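Long-range contacts in glyoxalase family protein (Listeria monocytogenes, PDB 2P7O), which confers resistance to the antibiotic fosfomycin, most probably as a manganese-dependent enzyme that hydrates and so inactivates the drug: residues H7-V12 and W53-E58; F26-I31 and K45-A50; Y67-F72 and N114-L119; E77-Y82 and E103-Y108. All coordinates share one frame; numbering follows the deposited sequence.

Interaction 1: H7-V12 and W53-E58; sequences HITLIV and WICIME. With MN (manganese (II) ion), chain D.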
loop_
_atom_site.group_PDB
_atom_site.type_symbol
_atom_site.label_atom_id
_atom_site.label_comp_id
_atom_site.label_asym_id
_atom_site.label_seq_id
_atom_site.Cartn_x
_atom_site.Cartn_y
_atom_site.Cartn_z
ATOM N N HIS A 7 5.627 -6.462 3.419
ATOM C CA HIS A 7 5.803 -5.111 4.006
ATOM C C HIS A 7 5.232 -4.126 3.000
ATOM O O HIS A 7 5.009 -4.484 1.841
ATOM C CB HIS A 7 7.273 -4.784 4.319
ATOM C CG HIS A 7 8.231 -4.813 3.177
ATOM N ND1 HIS A 7 8.757 -6.053 2.749
ATOM C CD2 HIS A 7 8.783 -3.897 2.356
ATOM C CE1 HIS A 7 9.598 -5.865 1.733
ATOM N NE2 HIS A 7 9.630 -4.568 1.471
ATOM N N ILE A 8 5.105 -2.880 3.437
ATOM C CA ILE A 8 4.894 -1.788 2.488
ATOM C C ILE A 8 5.995 -0.762 2.720
ATOM O O ILE A 8 6.332 -0.540 3.892
ATOM C CB ILE A 8 3.528 -1.190 2.807
ATOM C CG1 ILE A 8 2.386 -2.205 2.554
ATOM C CG2 ILE A 8 3.281 0.062 2.006
ATOM C CD1 ILE A 8 1.036 -1.624 2.981
ATOM N N THR A 9 6.553 -0.199 1.689
ATOM C CA THR A 9 7.621 0.789 1.826
ATOM C C THR A 9 7.107 2.108 1.246
ATOM O O THR A 9 6.663 2.164 0.086
ATOM C CB THR A 9 8.880 0.279 1.087
ATOM O OG1 THR A 9 9.413 -0.803 1.890
ATOM C CG2 THR A 9 9.918 1.378 0.889
ATOM N N LEU A 10 7.154 3.152 2.082
ATOM C CA LEU A 10 6.766 4.486 1.627
ATOM C C LEU A 10 7.997 5.373 1.536
ATOM O O LEU A 10 8.798 5.301 2.496
ATOM C CB LEU A 10 5.714 5.117 2.569
ATOM C CG LEU A 10 4.413 4.274 2.506
ATOM C CD1 LEU A 10 3.297 4.887 3.340
ATOM C CD2 LEU A 10 3.887 4.041 1.090
ATOM N N ILE A 11 8.094 6.190 0.483
ATOM C CA ILE A 11 9.242 7.127 0.354
ATOM C C ILE A 11 8.784 8.527 0.801
ATOM O O ILE A 11 7.658 8.973 0.516
ATOM C CB ILE A 11 9.742 7.255 -1.100
ATOM C CG1 ILE A 11 10.044 5.890 -1.741
ATOM C CG2 ILE A 11 10.970 8.161 -1.121
ATOM C CD1 ILE A 11 11.227 5.214 -1.051
ATOM N N VAL A 12 9.623 9.130 1.656
ATOM C CA VAL A 12 9.231 10.376 2.281
ATOM C C VAL A 12 10.408 11.346 2.399
ATOM O O VAL A 12 11.564 10.948 2.471
ATOM C CB VAL A 12 8.663 10.198 3.696
ATOM C CG1 VAL A 12 7.422 9.319 3.679
ATOM C CG2 VAL A 12 9.728 9.690 4.658
ATOM N N TRP A 53 4.202 -4.583 8.705
ATOM C CA TRP A 53 5.554 -4.068 8.668
ATOM C C TRP A 53 5.669 -2.949 7.642
ATOM O O TRP A 53 5.561 -3.182 6.430
ATOM C CB TRP A 53 6.559 -5.196 8.332
ATOM C CG TRP A 53 6.665 -6.227 9.426
ATOM C CD1 TRP A 53 5.816 -7.316 9.558
ATOM C CD2 TRP A 53 7.637 -6.346 10.485
ATOM N NE1 TRP A 53 6.213 -8.066 10.643
ATOM C CE2 TRP A 53 7.313 -7.492 11.220
ATOM C CE3 TRP A 53 8.770 -5.587 10.867
ATOM C CZ2 TRP A 53 8.039 -7.922 12.349
ATOM C CZ3 TRP A 53 9.483 -5.997 11.983
ATOM C CH2 TRP A 53 9.118 -7.145 12.703
ATOM N N ILE A 54 5.887 -1.739 8.168
ATOM C CA ILE A 54 6.020 -0.628 7.239
ATOM C C ILE A 54 7.409 -0.015 7.295
ATOM O O ILE A 54 7.919 0.296 8.388
ATOM C CB ILE A 54 4.883 0.379 7.417
ATOM C CG1 ILE A 54 4.978 1.540 6.404
ATOM C CG2 ILE A 54 4.724 0.874 8.835
ATOM C CD1 ILE A 54 3.638 2.074 5.917
ATOM N N CYS A 55 8.026 0.095 6.110
ATOM C CA CYS A 55 9.319 0.789 6.040
ATOM C C CYS A 55 9.117 2.175 5.475
ATOM O O CYS A 55 8.367 2.355 4.466
ATOM C CB CYS A 55 10.220 -0.030 5.060
ATOM S SG CYS A 55 11.721 0.831 4.584
ATOM N N ILE A 56 9.753 3.164 6.098
ATOM C CA ILE A 56 9.796 4.464 5.414
ATOM C C ILE A 56 11.250 4.817 5.107
ATOM O O ILE A 56 12.114 4.416 5.873
ATOM C CB ILE A 56 9.202 5.633 6.214
ATOM C CG1 ILE A 56 9.804 5.711 7.622
ATOM C CG2 ILE A 56 7.681 5.550 6.227
ATOM C CD1 ILE A 56 9.211 6.840 8.430
ATOM N N MET A 57 11.482 5.456 3.977
ATOM C CA MET A 57 12.794 5.662 3.357
ATOM C C MET A 57 12.859 7.089 2.808
ATOM O O MET A 57 11.892 7.541 2.205
ATOM C CB MET A 57 12.934 4.561 2.310
ATOM C CG MET A 57 13.729 4.690 1.028
ATOM S SD MET A 57 14.002 3.052 0.219
ATOM C CE MET A 57 15.131 2.397 1.476
ATOM N N GLU A 58 13.880 7.875 3.151
ATOM C CA GLU A 58 13.967 9.274 2.729
ATOM C C GLU A 58 14.297 9.281 1.242
ATOM O O GLU A 58 15.117 8.488 0.768
ATOM C CB GLU A 58 15.014 10.047 3.561
ATOM C CG GLU A 58 14.541 10.425 4.971
ATOM C CD GLU A 58 15.316 11.515 5.646
ATOM O OE1 GLU A 58 16.519 11.699 5.303
ATOM O OE2 GLU A 58 14.811 12.172 6.593
HETATM MN MN MN D . 10.741 -3.729 -0.198
HETATM O O HOH W 1 12.353 -5.295 0.235
#
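Val12, Met57 and Cys55 lose the most surface where strands 7-12 and 53-58 run parallel, their short axes 26° apart. Val12 closes the ladder: its N-H points almost straight at Met57 O (N to O 2.8 Å), and CG2 leans toward Ile56 CB. Met57 leaves the backbone with CG anti to N (chi1 150°) and lies side by side with Ile11, whose CD1 presses on Met57 CG at 3.3 Å, tighter than ordinary van der Waals contact. Both backbone polar atoms of Cys55 are used, N giving a bond to Ile8 O (2.9 Å) and O taking one from Leu10 N (2.8 Å). Its CB sits against Thr9 OG1 at 3.4 Å, while that hydroxyl bonds to Glu126 of the second subunit. On the reverse face Leu10 CD1 meets Ile54 CD1 obliquely. Just ahead of the first bridge, His7 NE2 binds manganese at 2.2 Å; His69, Glu118 and Glu126 of the second subunit complete the protein ligands, the shared metal site of a dimeric glyoxalase-fold enzyme.

Interaction 2: F26-I31 and K45-A50; sequences FNAEEI and KFFLIA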
loop_
_atom_site.group_PDB
_atom_site.type_symbol
_atom_site.label_atom_id
_atom_site.label_comp_id
_atom_site.label_asym_id
_atom_site.label_seq_id
_atom_site.Cartn_x
_atom_site.Cartn_y
_atom_site.Cartn_z
ATOM N N PHE A 26 -1.224 6.523 14.207
ATOM C CA PHE A 26 -1.467 5.081 14.166
ATOM C C PHE A 26 -0.848 4.368 15.357
ATOM O O PHE A 26 -0.891 3.122 15.390
ATOM C CB PHE A 26 -0.790 4.486 12.913
ATOM C CG PHE A 26 -1.307 5.012 11.591
ATOM C CD1 PHE A 26 -0.582 5.848 10.777
ATOM C CD2 PHE A 26 -2.562 4.662 11.166
ATOM C CE1 PHE A 26 -1.108 6.430 9.627
ATOM C CE2 PHE A 26 -3.068 5.194 10.004
ATOM C CZ PHE A 26 -2.353 6.039 9.192
ATOM N N ASN A 27 -0.201 5.049 16.292
ATOM C CA ASN A 27 0.487 4.318 17.380
ATOM C C ASN A 27 1.510 3.307 16.907
ATOM O O ASN A 27 1.830 2.299 17.543
ATOM C CB ASN A 27 -0.531 3.652 18.319
ATOM C CG ASN A 27 -1.048 4.764 19.221
ATOM O OD1 ASN A 27 -0.234 5.383 19.960
ATOM N ND2 ASN A 27 -2.296 5.108 18.968
ATOM N N ALA A 28 2.105 3.667 15.769
ATOM C CA ALA A 28 3.102 2.789 15.138
ATOM C C ALA A 28 4.295 2.593 16.062
ATOM O O ALA A 28 4.734 3.532 16.745
ATOM C CB ALA A 28 3.495 3.420 13.805
ATOM N N GLU A 29 4.784 1.346 16.087
ATOM C CA GLU A 29 5.868 0.982 16.990
ATOM C C GLU A 29 7.160 0.937 16.204
ATOM O O GLU A 29 7.296 0.174 15.242
ATOM C CB GLU A 29 5.545 -0.366 17.647
ATOM C CG GLU A 29 6.751 -0.844 18.467
ATOM C CD GLU A 29 6.643 -0.356 19.905
ATOM O OE1 GLU A 29 6.134 0.766 20.082
ATOM O OE2 GLU A 29 7.051 -1.102 20.818
ATOM N N GLU A 30 8.127 1.762 16.506
ATOM C CA GLU A 30 9.409 1.725 15.791
ATOM C C GLU A 30 10.194 0.443 16.119
ATOM O O GLU A 30 10.139 0.006 17.287
ATOM C CB GLU A 30 10.242 2.976 16.096
ATOM C CG GLU A 30 11.482 3.119 15.202
ATOM C CD GLU A 30 12.107 4.498 15.384
ATOM O OE1 GLU A 30 13.342 4.648 15.282
ATOM O OE2 GLU A 30 11.347 5.485 15.487
ATOM N N ILE A 31 10.804 -0.106 15.071
ATOM C CA ILE A 31 11.471 -1.392 15.050
ATOM C C ILE A 31 12.993 -1.288 15.115
ATOM O O ILE A 31 13.422 -0.164 14.784
ATOM C CB ILE A 31 11.063 -2.053 13.696
ATOM C CG1 ILE A 31 9.842 -2.956 13.901
ATOM C CG2 ILE A 31 12.201 -2.685 12.935
ATOM C CD1 ILE A 31 9.641 -3.332 15.368
ATOM N N LYS A 45 13.538 3.738 8.325
ATOM C CA LYS A 45 13.028 3.126 9.522
ATOM C C LYS A 45 11.986 2.035 9.190
ATOM O O LYS A 45 11.260 2.114 8.206
ATOM C CB LYS A 45 12.302 4.166 10.369
ATOM C CG LYS A 45 13.248 5.020 11.166
ATOM C CD LYS A 45 12.409 5.854 12.143
ATOM C CE LYS A 45 13.188 7.068 12.593
ATOM N NZ LYS A 45 12.500 7.674 13.751
ATOM N N PHE A 46 11.923 1.080 10.124
ATOM C CA PHE A 46 10.773 0.167 10.083
ATOM C C PHE A 46 9.868 0.415 11.301
ATOM O O PHE A 46 10.334 0.666 12.417
ATOM C CB PHE A 46 11.219 -1.292 10.017
ATOM C CG PHE A 46 11.331 -1.905 8.631
ATOM C CD1 PHE A 46 10.306 -2.673 8.114
ATOM C CD2 PHE A 46 12.496 -1.708 7.883
ATOM C CE1 PHE A 46 10.422 -3.262 6.854
ATOM C CE2 PHE A 46 12.611 -2.288 6.640
ATOM C CZ PHE A 46 11.556 -3.051 6.111
ATOM N N PHE A 47 8.575 0.253 11.062
ATOM C CA PHE A 47 7.555 0.331 12.100
ATOM C C PHE A 47 6.596 -0.853 11.909
ATOM O O PHE A 47 6.563 -1.526 10.863
ATOM C CB PHE A 47 6.685 1.581 11.949
ATOM C CG PHE A 47 7.430 2.897 12.117
ATOM C CD1 PHE A 47 8.034 3.487 11.034
ATOM C CD2 PHE A 47 7.516 3.487 13.360
ATOM C CE1 PHE A 47 8.767 4.630 11.231
ATOM C CE2 PHE A 47 8.255 4.653 13.561
ATOM C CZ PHE A 47 8.913 5.225 12.490
ATOM N N LEU A 48 5.864 -1.166 12.961
ATOM C CA LEU A 48 4.810 -2.138 12.986
ATOM C C LEU A 48 3.522 -1.382 13.347
ATOM O O LEU A 48 3.523 -0.670 14.372
ATOM C CB LEU A 48 4.959 -3.170 14.122
ATOM C CG LEU A 48 6.268 -3.953 14.013
ATOM C CD1 LEU A 48 6.295 -5.298 14.706
ATOM C CD2 LEU A 48 6.398 -4.078 12.513
ATOM N N ILE A 49 2.501 -1.650 12.558
ATOM C CA ILE A 49 1.148 -1.133 12.758
ATOM C C ILE A 49 0.172 -2.311 12.599
ATOM O O ILE A 49 -0.101 -2.752 11.479
ATOM C CB ILE A 49 0.848 -0.046 11.713
ATOM C CG1 ILE A 49 1.909 1.067 11.658
ATOM C CG2 ILE A 49 -0.542 0.563 11.972
ATOM C CD1 ILE A 49 1.566 2.093 10.604
ATOM N N ALA A 50 -0.264 -2.764 13.773
ATOM C CA ALA A 50 -1.275 -3.815 13.851
ATOM C C ALA A 50 -0.879 -4.983 12.942
ATOM O O ALA A 50 -1.674 -5.517 12.170
ATOM C CB ALA A 50 -2.624 -3.255 13.467
#
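Lys45, near the strand's start, has an extended side chain that crosses Glu30 obliquely, and its NZ forms a salt bridge with Glu30 OE2 (3.0 Å), approaching from above the carboxylate plane; Thr19 OG1 is a second partner of the ammonium. Phe46 contributes its carbonyl, which accepts Ile31 N at 2.8 Å from 28° out of the carbonyl plane, and its CB touches Ile31 CG2. The ring of Phe47 crosses the Glu30 side chain obliquely, with CE2 3.6 Å from Glu30 CB. Leu48 makes the antiparallel hydrogen-bonded pair with Glu29: Glu29 N reaches Leu48 O nearly straight (2.9 Å, 176° at the hydrogen), and Leu48 N returns a bond to Glu29 O. Leu48 crosses Ile31 at about a right angle, Leu48 CG to Ile31 CD1 3.7 Å. Ile49 finishes against Phe26 CB and Ala28, Ile49 CG1 to Ala28 CB 3.6 Å. Strand 29-30, following helix 15-26, edges the sheet; strand 52-58 flanks 44-49 on its other side, and Phe47 packs on the helix.

Interaction 3: Y67-F72 and N114-L119; sequences YNHIAF and NHLFEL. With MN (manganese (II) ion), chain C.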
loop_
_atom_site.group_PDB
_atom_site.type_symbol
_atom_site.label_atom_id
_atom_site.label_comp_id
_atom_site.label_asym_id
_atom_site.label_seq_id
_atom_site.Cartn_x
_atom_site.Cartn_y
_atom_site.Cartn_z
ATOM N N TYR A 67 -5.706 8.875 -5.637
ATOM C CA TYR A 67 -6.655 8.165 -4.778
ATOM C C TYR A 67 -6.203 6.755 -4.423
ATOM O O TYR A 67 -6.960 6.035 -3.745
ATOM C CB TYR A 67 -7.988 8.130 -5.534
ATOM C CG TYR A 67 -8.465 9.532 -5.865
ATOM C CD1 TYR A 67 -8.803 10.386 -4.833
ATOM C CD2 TYR A 67 -8.636 10.011 -7.154
ATOM C CE1 TYR A 67 -9.263 11.675 -5.014
ATOM C CE2 TYR A 67 -9.113 11.291 -7.370
ATOM C CZ TYR A 67 -9.419 12.122 -6.314
ATOM O OH TYR A 67 -9.898 13.403 -6.528
ATOM N N ASN A 68 -4.995 6.354 -4.776
ATOM C CA ASN A 68 -4.352 5.124 -4.243
ATOM C C ASN A 68 -4.285 5.293 -2.721
ATOM O O ASN A 68 -3.786 6.322 -2.267
ATOM C CB ASN A 68 -2.922 5.032 -4.824
ATOM C CG ASN A 68 -2.996 4.833 -6.317
ATOM O OD1 ASN A 68 -3.267 3.726 -6.792
ATOM N ND2 ASN A 68 -2.910 5.848 -7.165
ATOM N N HIS A 69 -4.727 4.343 -1.896
ATOM C CA HIS A 69 -4.609 4.576 -0.464
ATOM C C HIS A 69 -4.532 3.245 0.283
ATOM O O HIS A 69 -5.090 2.212 -0.148
ATOM C CB HIS A 69 -5.800 5.342 0.102
ATOM C CG HIS A 69 -7.171 4.756 -0.095
ATOM N ND1 HIS A 69 -7.893 4.933 -1.259
ATOM C CD2 HIS A 69 -7.978 4.031 0.719
ATOM C CE1 HIS A 69 -9.091 4.314 -1.139
ATOM N NE2 HIS A 69 -9.152 3.759 0.063
ATOM N N ILE A 70 -3.965 3.387 1.474
ATOM C CA ILE A 70 -3.892 2.258 2.440
ATOM C C ILE A 70 -4.936 2.571 3.500
ATOM O O ILE A 70 -4.957 3.687 4.008
ATOM C CB ILE A 70 -2.500 2.189 3.064
ATOM C CG1 ILE A 70 -1.400 1.976 2.003
ATOM C CG2 ILE A 70 -2.452 1.099 4.140
ATOM C CD1 ILE A 70 0.002 2.280 2.541
ATOM N N ALA A 71 -5.743 1.599 3.843
ATOM C CA ALA A 71 -6.833 1.829 4.822
ATOM C C ALA A 71 -6.587 0.901 6.016
ATOM O O ALA A 71 -6.401 -0.326 5.842
ATOM C CB ALA A 71 -8.162 1.485 4.140
ATOM N N PHE A 72 -6.594 1.412 7.235
ATOM C CA PHE A 72 -6.536 0.604 8.439
ATOM C C PHE A 72 -7.917 0.543 9.106
ATOM O O PHE A 72 -8.681 1.487 8.982
ATOM C CB PHE A 72 -5.571 1.236 9.472
ATOM C CG PHE A 72 -4.119 1.030 9.025
ATOM C CD1 PHE A 72 -3.420 2.044 8.399
ATOM C CD2 PHE A 72 -3.470 -0.159 9.314
ATOM C CE1 PHE A 72 -2.083 1.838 8.075
ATOM C CE2 PHE A 72 -2.183 -0.410 8.888
ATOM C CZ PHE A 72 -1.463 0.615 8.288
ATOM N N ASN A 114 2.049 13.572 0.437
ATOM C CA ASN A 114 1.071 13.221 -0.593
ATOM C C ASN A 114 0.715 11.753 -0.696
ATOM O O ASN A 114 0.169 11.342 -1.727
ATOM C CB ASN A 114 1.422 13.744 -1.989
ATOM C CG ASN A 114 1.268 15.260 -2.079
ATOM O OD1 ASN A 114 1.685 15.838 -3.094
ATOM N ND2 ASN A 114 0.757 15.904 -1.051
ATOM N N HIS A 115 0.803 10.980 0.369
ATOM C CA HIS A 115 0.180 9.655 0.429
ATOM C C HIS A 115 -1.212 9.769 1.082
ATOM O O HIS A 115 -1.349 10.238 2.235
ATOM C CB HIS A 115 1.022 8.781 1.383
ATOM C CG HIS A 115 2.426 8.509 0.969
ATOM N ND1 HIS A 115 3.556 8.996 1.600
ATOM C CD2 HIS A 115 2.893 7.666 -0.001
ATOM C CE1 HIS A 115 4.644 8.547 0.958
ATOM N NE2 HIS A 115 4.261 7.722 -0.009
ATOM N N LEU A 116 -2.239 9.198 0.461
ATOM C CA LEU A 116 -3.582 9.086 1.034
ATOM C C LEU A 116 -3.718 7.867 1.950
ATOM O O LEU A 116 -3.305 6.748 1.640
ATOM C CB LEU A 116 -4.561 9.003 -0.125
ATOM C CG LEU A 116 -6.039 9.051 0.311
ATOM C CD1 LEU A 116 -6.368 10.355 1.039
ATOM C CD2 LEU A 116 -6.856 8.938 -0.960
ATOM N N PHE A 117 -4.298 8.147 3.125
ATOM C CA PHE A 117 -4.550 7.083 4.097
ATOM C C PHE A 117 -6.023 7.168 4.485
ATOM O O PHE A 117 -6.700 8.191 4.307
ATOM C CB PHE A 117 -3.779 7.361 5.398
ATOM C CG PHE A 117 -2.307 6.967 5.292
ATOM C CD1 PHE A 117 -1.325 7.919 5.036
ATOM C CD2 PHE A 117 -1.910 5.650 5.435
ATOM C CE1 PHE A 117 0.029 7.582 4.929
ATOM C CE2 PHE A 117 -0.574 5.268 5.338
ATOM C CZ PHE A 117 0.403 6.251 5.110
ATOM N N GLU A 118 -6.526 6.066 4.996
ATOM C CA GLU A 118 -7.908 5.980 5.429
ATOM C C GLU A 118 -7.930 5.199 6.746
ATOM O O GLU A 118 -7.282 4.174 6.895
ATOM C CB GLU A 118 -8.749 5.312 4.342
ATOM C CG GLU A 118 -10.206 5.024 4.691
ATOM C CD GLU A 118 -10.985 4.252 3.646
ATOM O OE1 GLU A 118 -10.349 3.780 2.658
ATOM O OE2 GLU A 118 -12.227 4.113 3.820
ATOM N N LEU A 119 -8.725 5.703 7.690
ATOM C CA LEU A 119 -9.187 4.903 8.824
ATOM C C LEU A 119 -10.654 4.514 8.604
ATOM O O LEU A 119 -11.520 5.369 8.377
ATOM C CB LEU A 119 -9.018 5.799 10.070
ATOM C CG LEU A 119 -7.529 6.004 10.410
ATOM C CD1 LEU A 119 -7.458 6.928 11.624
ATOM C CD2 LEU A 119 -6.767 4.722 10.679
HETATM MN MN MN C . -10.860 2.767 0.829
HETATM O O HOH W 2 -1.554 7.922 -1.932
HETATM O O HOH W 3 -12.891 2.849 1.650
#
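Manganese is held by one side chain from each strand, His69 NE2 at 2.1 Å and Glu118 OE1 at 2.1 Å, with a water at 2.2 Å from the metal. The imidazole and carboxylate cross obliquely, their planes 54° apart; His69 NE2 and Glu118 OE1 come within 2.9 Å of each other as co-ligands, not hydrogen-bonded. Glu118 reaches out extended, CG anti to the backbone N, and its second oxygen OE2 accepts a hydrogen bond from the metal-bound water (2.6 Å) and also bonds to Ser106 OG. His69 takes the crowded first torsion (chi1 57°), which places ND1 at the Tyr67 carbonyl. There ND1 donates to Tyr67 O (2.9 Å, 168° at the hydrogen), in the ring plane; this fixes the ring's rotation and leaves NE2 for the metal. Leu116 lies side by side with His69, CG against CB, and Ala71 CB backs the Glu118 carboxylate.

Behind these ligands the parallel backbones are joined by Glu118 N to Ile70 O and by Phe72 N to Glu118 O (2.9 Å), with a weak bond from Ile70 N to Leu116 O. A second water bridges Asn68 O and Leu116 N where the two strands start. On the opposite face Ile70 packs beside Phe117, and Phe72 on Leu119. Glu126 of the same chain and His7 of the second subunit complete the protein ligands, a metal site characteristic of the glyoxalase (vicinal oxygen chelate) superfamily.

Interaction 4: E77-Y82 and E103-Y108; sequences EEVDEY and EGRSIY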
loop_
_atom_site.group_PDB
_atom_site.type_symbol
_atom_site.label_atom_id
_atom_site.label_comp_id
_atom_site.label_asym_id
_atom_site.label_seq_id
_atom_site.Cartn_x
_atom_site.Cartn_y
_atom_site.Cartn_z
ATOM N N GLU A 77 -16.724 3.365 17.445
ATOM C CA GLU A 77 -16.676 4.282 18.588
ATOM C C GLU A 77 -15.355 5.056 18.725
ATOM O O GLU A 77 -15.247 5.868 19.667
ATOM C CB GLU A 77 -16.972 3.484 19.857
ATOM C CG GLU A 77 -18.273 2.690 19.791
ATOM C CD GLU A 77 -18.112 1.226 19.405
ATOM O OE1 GLU A 77 -17.172 0.899 18.646
ATOM O OE2 GLU A 77 -18.943 0.395 19.833
ATOM N N GLU A 78 -14.392 4.859 17.808
ATOM C CA GLU A 78 -13.132 5.615 17.894
ATOM C C GLU A 78 -13.022 6.656 16.771
ATOM O O GLU A 78 -12.025 7.380 16.669
ATOM C CB GLU A 78 -11.967 4.622 17.624
ATOM C CG GLU A 78 -12.005 3.397 18.551
ATOM C CD GLU A 78 -10.851 2.450 18.250
ATOM O OE1 GLU A 78 -10.017 2.336 19.168
ATOM O OE2 GLU A 78 -10.714 1.902 17.119
ATOM N N VAL A 79 -13.991 6.682 15.856
ATOM C CA VAL A 79 -13.854 7.595 14.700
ATOM C C VAL A 79 -13.669 9.048 15.100
ATOM O O VAL A 79 -12.802 9.699 14.517
ATOM C CB VAL A 79 -15.104 7.506 13.798
ATOM C CG1 VAL A 79 -15.074 8.591 12.704
ATOM C CG2 VAL A 79 -15.178 6.113 13.154
ATOM N N ASP A 80 -14.496 9.599 15.975
ATOM C CA ASP A 80 -14.336 11.010 16.341
ATOM C C ASP A 80 -13.015 11.300 17.042
ATOM O O ASP A 80 -12.331 12.317 16.839
ATOM C CB ASP A 80 -15.561 11.459 17.205
ATOM C CG ASP A 80 -16.844 11.302 16.391
ATOM O OD1 ASP A 80 -17.001 11.984 15.344
ATOM O OD2 ASP A 80 -17.749 10.463 16.642
ATOM N N GLU A 81 -12.566 10.386 17.896
ATOM C CA GLU A 81 -11.283 10.523 18.589
ATOM C C GLU A 81 -10.106 10.551 17.616
ATOM O O GLU A 81 -9.175 11.372 17.737
ATOM C CB GLU A 81 -11.104 9.360 19.592
ATOM C CG GLU A 81 -10.233 9.713 20.798
ATOM C CD GLU A 81 -8.808 9.241 20.568
ATOM O OE1 GLU A 81 -8.670 7.999 20.633
ATOM O OE2 GLU A 81 -7.957 10.107 20.240
ATOM N N TYR A 82 -10.119 9.633 16.650
ATOM C CA TYR A 82 -9.046 9.661 15.640
ATOM C C TYR A 82 -9.142 10.933 14.819
ATOM O O TYR A 82 -8.148 11.485 14.374
ATOM C CB TYR A 82 -9.106 8.405 14.739
ATOM C CG TYR A 82 -8.379 7.215 15.333
ATOM C CD1 TYR A 82 -9.051 6.168 15.948
ATOM C CD2 TYR A 82 -6.999 7.052 15.231
ATOM C CE1 TYR A 82 -8.421 5.066 16.475
ATOM C CE2 TYR A 82 -6.350 5.972 15.756
ATOM C CZ TYR A 82 -7.054 4.968 16.373
ATOM O OH TYR A 82 -6.382 3.871 16.915
ATOM N N GLU A 103 -24.653 3.724 8.110
ATOM C CA GLU A 103 -23.576 3.831 7.099
ATOM C C GLU A 103 -22.290 3.841 7.915
ATOM O O GLU A 103 -22.191 4.445 8.994
ATOM C CB GLU A 103 -23.822 5.080 6.265
ATOM C CG GLU A 103 -23.063 5.243 4.958
ATOM C CD GLU A 103 -22.850 6.721 4.647
ATOM O OE1 GLU A 103 -23.453 7.556 5.375
ATOM O OE2 GLU A 103 -22.077 7.063 3.731
ATOM N N GLY A 104 -21.267 3.117 7.506
ATOM C CA GLY A 104 -20.066 3.160 8.320
ATOM C C GLY A 104 -19.256 4.368 7.868
ATOM O O GLY A 104 -19.405 4.927 6.778
ATOM N N ARG A 105 -18.420 4.798 8.789
ATOM C CA ARG A 105 -17.597 5.997 8.633
ATOM C C ARG A 105 -16.147 5.648 8.334
ATOM O O ARG A 105 -15.591 4.657 8.786
ATOM C CB ARG A 105 -17.659 6.752 9.985
ATOM C CG ARG A 105 -19.126 7.017 10.398
ATOM C CD ARG A 105 -19.115 7.625 11.805
ATOM N NE ARG A 105 -18.589 9.010 11.727
ATOM C CZ ARG A 105 -18.353 9.764 12.780
ATOM N NH1 ARG A 105 -18.495 9.243 14.003
ATOM N NH2 ARG A 105 -17.896 11.012 12.586
ATOM N N SER A 106 -15.592 6.467 7.449
ATOM C CA SER A 106 -14.174 6.526 7.150
ATOM C C SER A 106 -13.684 7.971 7.306
ATOM O O SER A 106 -14.401 8.952 7.027
ATOM C CB SER A 106 -13.930 5.986 5.725
ATOM O OG SER A 106 -14.055 4.572 5.737
ATOM N N ILE A 107 -12.406 8.008 7.688
ATOM C CA ILE A 107 -11.617 9.220 7.650
ATOM C C ILE A 107 -10.484 9.109 6.620
ATOM O O ILE A 107 -9.659 8.194 6.618
ATOM C CB ILE A 107 -10.961 9.461 9.015
ATOM C CG1 ILE A 107 -11.888 9.140 10.195
ATOM C CG2 ILE A 107 -10.401 10.856 9.076
ATOM C CD1 ILE A 107 -11.101 9.090 11.522
ATOM N N TYR A 108 -10.480 10.059 5.696
ATOM C CA TYR A 108 -9.469 10.087 4.651
ATOM C C TYR A 108 -8.600 11.312 4.858
ATOM O O TYR A 108 -9.153 12.408 5.043
ATOM C CB TYR A 108 -10.205 10.246 3.316
ATOM C CG TYR A 108 -10.814 8.985 2.766
ATOM C CD1 TYR A 108 -12.145 8.693 2.983
ATOM C CD2 TYR A 108 -10.064 8.109 1.993
ATOM C CE1 TYR A 108 -12.729 7.545 2.480
ATOM C CE2 TYR A 108 -10.659 6.964 1.461
ATOM C CZ TYR A 108 -12.000 6.697 1.696
ATOM O OH TYR A 108 -12.573 5.540 1.166
#
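The guanidinium of Arg105 has Val79 CG1 over the centre of one face, 3.5 Å from CZ, and the carboxylate of Asp80 at its edge. The grip there is end-on and twofold: NH1 donates to Asp80 OD2 at 3.0 Å and NH2 to Asp80 OD1 at 3.1 Å. Both oxygens lie close to the guanidinium plane, yet the nitrogens approach from above the carboxylate plane, because the two flat groups are turned 48° apart. A bend in the Arg105 chain at chi3 (71°) brings the head across Val79, and its NE has a further salt bridge to Glu96, so the charge is shared between two carboxylates. Deeper in, Ile107 points at the helix: CD1 touches Val79 O (3.5 Å) and Tyr82 CB (3.8 Å), while CG1 meets Val79 CG1. Apolar packing on the inner side and a salt bridge at the exposed Asp80 thus fasten the first turn of helix 79-89 onto strand 106-110, the helix-on-sheet packing of a βαβββ module of the glyoxalase fold.

Along the chain, interaction 2 falls between the strands of interaction 1, and interaction 4 within the span enclosed by interaction 3. Interactions 1 and 2 share one four-stranded mixed sheet, their centres about 11 Å apart; interactions 3 and 4 share the other, their centres about 14 Å apart, and each sheet has strand order 1-4-3-2. This is the paired βαβββ architecture of the glyoxalase fold. Interactions 1 and 3 meet where Leu10 packs on Phe117, and 2 and 3 where Phe26 meets Phe72, whereas the centres of 1 and 4 are about 25 Å apart. Across the dimer, His7 joins the metal held by interaction 3 of the partner subunit, so each manganese site needs both chains.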